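Local coordinates for protein cytosol aminopeptidase (Coxiella burnetii, PDB 3IJ3) that probably removes amino-terminal residues from peptides as a manganese-dependent aminopeptidase of the M17 family, at residues Leu167-Leu172 with Ala284-Leu289; Gly257-Lys262 with Ser311-Asp316. One frame throughout, in Å; residues are numbered along the deposited sequence.

Overall arrangement
The same chain joins its parts in two different ways. Contact 1 sets helix 157-178 against helix 275-289, relatively near the middle of the chain, and is only partly buried; an arginine there bonds directly to two threonine hydroxyls. Contact 2 brings together two irregular loops, 257-262 and 311-316, about 28 Å from the chain centre, yet it is buried, and a neighbouring subunit packs on it. Its chemistry is mostly apolar, with one water bridging the backbones. The contacts share no helix or strand, and the centres of contact 1 and contact 2 are about 35 Å apart. Contact 2 lies toward the metal site and subunit interface, whereas no other chain touches contact 1.

Contact 1: Leu167-Leu172 with Ala284-Leu289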
loop_
_atom_site.group_PDB
_atom_site.type_symbol
_atom_site.label_atom_id
_atom_site.label_comp_id
_atom_site.label_asym_id
_atom_site.label_seq_id
_atom_site.Cartn_x
_atom_site.Cartn_y
_atom_site.Cartn_z
ATOM N N LEU A 167 -10.395 18.079 39.475
ATOM C CA LEU A 167 -9.323 17.100 39.456
ATOM C C LEU A 167 -9.876 15.688 39.447
ATOM O O LEU A 167 -9.465 14.857 38.627
ATOM C CB LEU A 167 -8.402 17.280 40.657
ATOM C CG LEU A 167 -7.247 16.267 40.724
ATOM C CD1 LEU A 167 -5.955 16.918 40.410
ATOM C CD2 LEU A 167 -7.159 15.687 42.127
ATOM N N THR A 168 -10.832 15.413 40.344
ATOM C CA THR A 168 -11.418 14.091 40.427
ATOM C C THR A 168 -12.176 13.728 39.155
ATOM O O THR A 168 -12.141 12.585 38.710
ATOM C CB THR A 168 -12.300 13.909 41.669
ATOM O OG1 THR A 168 -13.409 14.826 41.643
ATOM C CG2 THR A 168 -11.441 14.086 42.960
ATOM N N THR A 169 -12.818 14.714 38.539
ATOM C CA THR A 169 -13.571 14.471 37.302
ATOM C C THR A 169 -12.596 14.209 36.139
ATOM O O THR A 169 -12.809 13.303 35.337
ATOM C CB THR A 169 -14.475 15.668 36.988
ATOM O OG1 THR A 169 -15.452 15.814 38.052
ATOM C CG2 THR A 169 -15.166 15.479 35.649
ATOM N N ILE A 170 -11.533 15.001 36.042
ATOM C CA ILE A 170 -10.542 14.790 34.965
ATOM C C ILE A 170 -9.823 13.452 35.168
ATOM O O ILE A 170 -9.563 12.749 34.185
ATOM C CB ILE A 170 -9.577 15.982 34.819
ATOM C CG1 ILE A 170 -10.372 17.222 34.363
ATOM C CG2 ILE A 170 -8.410 15.626 33.851
ATOM C CD1 ILE A 170 -9.625 18.542 34.503
ATOM N N TYR A 171 -9.487 13.122 36.411
ATOM C CA TYR A 171 -8.887 11.821 36.717
ATOM C C TYR A 171 -9.798 10.665 36.282
ATOM O O TYR A 171 -9.321 9.629 35.763
ATOM C CB TYR A 171 -8.560 11.707 38.191
ATOM C CG TYR A 171 -7.194 12.264 38.606
ATOM C CD1 TYR A 171 -6.641 13.397 38.008
ATOM C CD2 TYR A 171 -6.510 11.689 39.659
ATOM C CE1 TYR A 171 -5.390 13.915 38.445
ATOM C CE2 TYR A 171 -5.293 12.189 40.091
ATOM C CZ TYR A 171 -4.732 13.291 39.478
ATOM O OH TYR A 171 -3.507 13.758 39.973
ATOM N N LEU A 172 -11.102 10.816 36.513
ATOM C CA LEU A 172 -12.066 9.800 36.108
ATOM C C LEU A 172 -12.023 9.616 34.583
ATOM O O LEU A 172 -11.985 8.491 34.083
ATOM C CB LEU A 172 -13.479 10.165 36.556
ATOM C CG LEU A 172 -14.608 9.270 36.068
ATOM C CD1 LEU A 172 -14.412 7.834 36.600
ATOM C CD2 LEU A 172 -15.967 9.858 36.554
ATOM N N ALA A 284 -21.446 15.512 33.157
ATOM C CA ALA A 284 -22.591 15.204 34.011
ATOM C C ALA A 284 -22.182 15.283 35.490
ATOM O O ALA A 284 -22.900 15.846 36.325
ATOM C CB ALA A 284 -23.129 13.790 33.700
ATOM N N ARG A 285 -21.053 14.669 35.827
ATOM C CA ARG A 285 -20.554 14.694 37.197
ATOM C C ARG A 285 -20.325 16.112 37.718
ATOM O O ARG A 285 -20.716 16.423 38.855
ATOM C CB ARG A 285 -19.308 13.818 37.325
ATOM C CG ARG A 285 -18.812 13.721 38.760
ATOM C CD ARG A 285 -17.746 12.658 38.871
ATOM N NE ARG A 285 -17.378 12.473 40.262
ATOM C CZ ARG A 285 -16.385 13.110 40.887
ATOM N NH1 ARG A 285 -15.607 13.970 40.249
ATOM N NH2 ARG A 285 -16.169 12.865 42.172
ATOM N N MET A 286 -19.739 16.994 36.899
ATOM C CA MET A 286 -19.530 18.388 37.329
ATOM C C MET A 286 -20.855 19.116 37.553
ATOM O O MET A 286 -21.012 19.865 38.522
ATOM C CB MET A 286 -18.643 19.158 36.335
ATOM C CG MET A 286 -17.193 18.735 36.350
ATOM S SD MET A 286 -16.400 19.140 37.902
ATOM C CE MET A 286 -16.889 20.822 38.078
ATOM N N ILE A 287 -21.819 18.872 36.673
ATOM C CA ILE A 287 -23.137 19.471 36.795
ATOM C C ILE A 287 -23.771 19.073 38.138
ATOM O O ILE A 287 -24.321 19.920 38.840
ATOM C CB ILE A 287 -24.024 19.038 35.618
ATOM C CG1 ILE A 287 -23.567 19.730 34.321
ATOM C CG2 ILE A 287 -25.498 19.357 35.894
ATOM C CD1 ILE A 287 -24.274 19.158 33.058
ATOM N N MET A 288 -23.633 17.800 38.506
ATOM C CA MET A 288 -24.207 17.290 39.762
ATOM C C MET A 288 -23.428 17.752 41.000
ATOM O O MET A 288 -24.025 18.133 42.028
ATOM C CB MET A 288 -24.357 15.748 39.688
ATOM C CG MET A 288 -25.410 15.310 38.628
ATOM S SD MET A 288 -25.717 13.522 38.526
ATOM C CE MET A 288 -24.196 12.879 37.765
ATOM N N LEU A 289 -22.105 17.753 40.901
ATOM C CA LEU A 289 -21.249 18.233 41.992
ATOM C C LEU A 289 -21.516 19.687 42.338
ATOM O O LEU A 289 -21.481 20.076 43.506
ATOM C CB LEU A 289 -19.761 18.076 41.632
ATOM C CG LEU A 289 -19.145 16.686 41.777
ATOM C CD1 LEU A 289 -17.801 16.602 41.091
ATOM C CD2 LEU A 289 -19.042 16.328 43.269
HETATM O O HOH W 1 -14.820 14.343 44.416
#
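Arg285 reaches the two threonines of the facing helix because its CG is anti to the backbone N (chi1 -175°) and the chain then runs extended to NE, carrying the guanidinium across to segment 167-172. Thr168 turns its hydroxyl into the position between its own backbone N and carbonyl carbon (chi1 62°), while Thr169 keeps its hydroxyl beside the backbone N; these two rotations bring both oxygens to the edge of the guanidinium, near its plane, where NH1 meets them. NH1 of Arg285 donates to Thr168 OG1 at 2.7 Å, close to straight. A second bond, from Arg285 NH1 to Thr169 OG1 at 2.9 Å, is more bent, at 134°. Water 1 bridges Thr168 OG1 and Arg285 NH2, reinforcing a direct NH2 contact that is itself weak.

Apolar atoms fill in around this grip. Leu289 CD1 of the arginine's own helix covers one guanidinium face toward its rim, and Leu172 CD2 touches Arg285 CD at 4.0 Å. The bent chain of Met286 brings SD to 3.5 Å from Thr169 OG1 and lays CG beside the threonine methyl.

The helices 157-178 and 275-289 run nearly antiparallel, their local axes 10.2 Å apart. Glu199 adds a long, weak ion pair to Arg285 NH2. Thr164 O and Asp165 O, one turn back in the first helix, bond the hydroxyls of Thr168 and Thr169 respectively. Each hydroxyl can donate to that carbonyl and accept from NH1, and Thr168 OG1 also takes a hydrogen from the water; the threonines thus relay between their own helix and the arginine of the other.

Contact 2: Gly257-Lys262 with Ser311-Asp316; sequences GGLDIK and SYRPGD
This is a buried loop-to-loop contact, apolar in the main, between the segment that follows strand 254-255 and the one that leads into strand 317-319. Leu259 carries most of it. Its CG sits beside the backbone N, opposite the carbonyl carbon (chi1 -73°), which directs the branched end at Ser311 and Tyr312: CG rests on Ser311 CB at 3.8 Å, and CD1 approaches Tyr312 O at 3.6 Å while also touching Arg313 CG. Leu259 CB packs against Pro314 CD at 4.3 Å. The Asp260 carboxylate runs alongside the Pro314 ring, pointing the other way, with OD2 3.8 Å from Pro314 CG; OD2 accepts a hydrogen bond from Thr331 N. Water 2 joins the two backbones, accepting from Leu259 N at 2.9 Å and donating to Tyr312 O at 2.8 Å.

The facing loop is shaped by its own bonds. Arg313 to Asp316 form a type II beta turn with Pro314 and Gly315 at its corner, where Gly315 takes a positive phi of 94° suited to glycine. Asp316 OD2 receives two donors: Arg313 N, 2.9 Å away and from above the carboxylate plane, and Arg313 NH1 at 3.0 Å on the syn side, in a salt bridge. On a neighbouring subunit, Glu182 and Glu304 also pair with the Arg313 guanidinium, and Phe254 packs on Pro314.

Tyr312 hydrogen-bonds through OH to Thr331 O and packs on Glu334, a ligand of the bound lithium ion together with Lys250, Asp255 and Asp273. A Pro-Gly type II turn braced by its own Arg-Asp pair, facing an inverse gamma turn centred on Asp260, lies between the metal site of this M17 catalytic domain and its subunit interface.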
loop_
_atom_site.group_PDB
_atom_site.type_symbol
_atom_site.label_atom_id
_atom_site.label_comp_id
_atom_site.label_asym_id
_atom_site.label_seq_id
_atom_site.Cartn_x
_atom_site.Cartn_y
_atom_site.Cartn_z
ATOM N N GLY A 257 -12.830 -1.348 13.584
ATOM C CA GLY A 257 -13.237 -0.881 12.283
ATOM C C GLY A 257 -14.344 -1.737 11.706
ATOM O O GLY A 257 -15.063 -1.304 10.796
ATOM N N GLY A 258 -14.531 -2.944 12.264
ATOM C CA GLY A 258 -15.517 -3.878 11.724
ATOM C C GLY A 258 -14.944 -4.500 10.452
ATOM O O GLY A 258 -13.716 -4.541 10.258
ATOM N N LEU A 259 -15.814 -4.987 9.562
ATOM C CA LEU A 259 -15.337 -5.632 8.330
ATOM C C LEU A 259 -14.400 -4.719 7.508
ATOM O O LEU A 259 -13.508 -5.215 6.833
ATOM C CB LEU A 259 -16.522 -6.161 7.512
ATOM C CG LEU A 259 -17.169 -7.408 8.143
ATOM C CD1 LEU A 259 -18.489 -7.756 7.447
ATOM C CD2 LEU A 259 -16.192 -8.559 8.071
ATOM N N ASP A 260 -14.633 -3.402 7.575
ATOM C CA ASP A 260 -13.736 -2.396 6.964
ATOM C C ASP A 260 -12.656 -2.167 8.042
ATOM O O ASP A 260 -12.555 -1.107 8.666
ATOM C CB ASP A 260 -14.500 -1.111 6.648
ATOM C CG ASP A 260 -15.472 -1.281 5.502
ATOM O OD1 ASP A 260 -15.095 -1.910 4.480
ATOM O OD2 ASP A 260 -16.617 -0.768 5.586
ATOM N N ILE A 261 -11.839 -3.193 8.218
ATOM C CA ILE A 261 -10.876 -3.252 9.307
ATOM C C ILE A 261 -9.819 -2.183 9.248
ATOM O O ILE A 261 -9.330 -1.832 8.181
ATOM C CB ILE A 261 -10.244 -4.674 9.384
ATOM C CG1 ILE A 261 -9.546 -4.909 10.722
ATOM C CG2 ILE A 261 -9.303 -4.947 8.177
ATOM C CD1 ILE A 261 -9.006 -6.379 10.859
ATOM N N LYS A 262 -9.484 -1.645 10.419
ATOM C CA LYS A 262 -8.443 -0.645 10.511
ATOM C C LYS A 262 -7.040 -1.251 10.278
ATOM O O LYS A 262 -6.805 -2.461 10.406
ATOM C CB LYS A 262 -8.461 -0.017 11.925
ATOM C CG LYS A 262 -9.678 0.805 12.259
ATOM C CD LYS A 262 -9.663 1.262 13.706
ATOM C CE LYS A 262 -10.885 2.075 14.071
ATOM N NZ LYS A 262 -10.953 3.379 13.338
ATOM N N SER A 311 -20.829 -9.668 12.314
ATOM C CA SER A 311 -20.567 -8.292 11.906
ATOM C C SER A 311 -21.534 -7.704 10.861
ATOM O O SER A 311 -21.823 -8.353 9.823
ATOM C CB SER A 311 -19.148 -8.183 11.324
ATOM O OG SER A 311 -18.156 -8.323 12.341
ATOM N N TYR A 312 -22.004 -6.487 11.131
ATOM C CA TYR A 312 -22.812 -5.739 10.160
ATOM C C TYR A 312 -21.868 -5.443 8.963
ATOM O O TYR A 312 -20.637 -5.335 9.110
ATOM C CB TYR A 312 -23.506 -4.536 10.803
ATOM C CG TYR A 312 -22.732 -3.253 10.993
ATOM C CD1 TYR A 312 -23.323 -2.041 10.706
ATOM C CD2 TYR A 312 -21.419 -3.223 11.490
ATOM C CE1 TYR A 312 -22.663 -0.840 10.883
ATOM C CE2 TYR A 312 -20.739 -2.013 11.663
ATOM C CZ TYR A 312 -21.370 -0.818 11.366
ATOM O OH TYR A 312 -20.749 0.406 11.510
ATOM N N ARG A 313 -22.446 -5.343 7.777
ATOM C CA ARG A 313 -21.668 -5.325 6.568
ATOM C C ARG A 313 -21.839 -4.117 5.674
ATOM O O ARG A 313 -22.873 -3.453 5.704
ATOM C CB ARG A 313 -22.139 -6.504 5.695
ATOM C CG ARG A 313 -22.315 -7.834 6.415
ATOM C CD ARG A 313 -23.226 -8.778 5.603
ATOM N NE ARG A 313 -23.565 -10.010 6.315
ATOM C CZ ARG A 313 -24.547 -10.115 7.221
ATOM N NH1 ARG A 313 -25.331 -9.069 7.530
ATOM N NH2 ARG A 313 -24.757 -11.270 7.822
ATOM N N PRO A 314 -20.835 -3.875 4.819
ATOM C CA PRO A 314 -20.987 -2.843 3.787
ATOM C C PRO A 314 -22.188 -3.201 2.955
ATOM O O PRO A 314 -22.348 -4.363 2.572
ATOM C CB PRO A 314 -19.706 -2.969 2.972
ATOM C CG PRO A 314 -18.676 -3.497 3.970
ATOM C CD PRO A 314 -19.456 -4.377 4.942
ATOM N N GLY A 315 -23.056 -2.228 2.700
ATOM C CA GLY A 315 -24.249 -2.471 1.921
ATOM C C GLY A 315 -25.456 -2.803 2.785
ATOM O O GLY A 315 -26.592 -2.727 2.312
ATOM N N ASP A 316 -25.235 -3.178 4.046
ATOM C CA ASP A 316 -26.390 -3.453 4.916
ATOM C C ASP A 316 -27.160 -2.146 5.178
ATOM O O ASP A 316 -26.573 -1.062 5.197
ATOM C CB ASP A 316 -25.996 -4.096 6.253
ATOM C CG ASP A 316 -25.674 -5.589 6.133
ATOM O OD1 ASP A 316 -25.944 -6.199 5.059
ATOM O OD2 ASP A 316 -25.184 -6.145 7.150
HETATM O O HOH W 2 -18.478 -4.747 10.719
#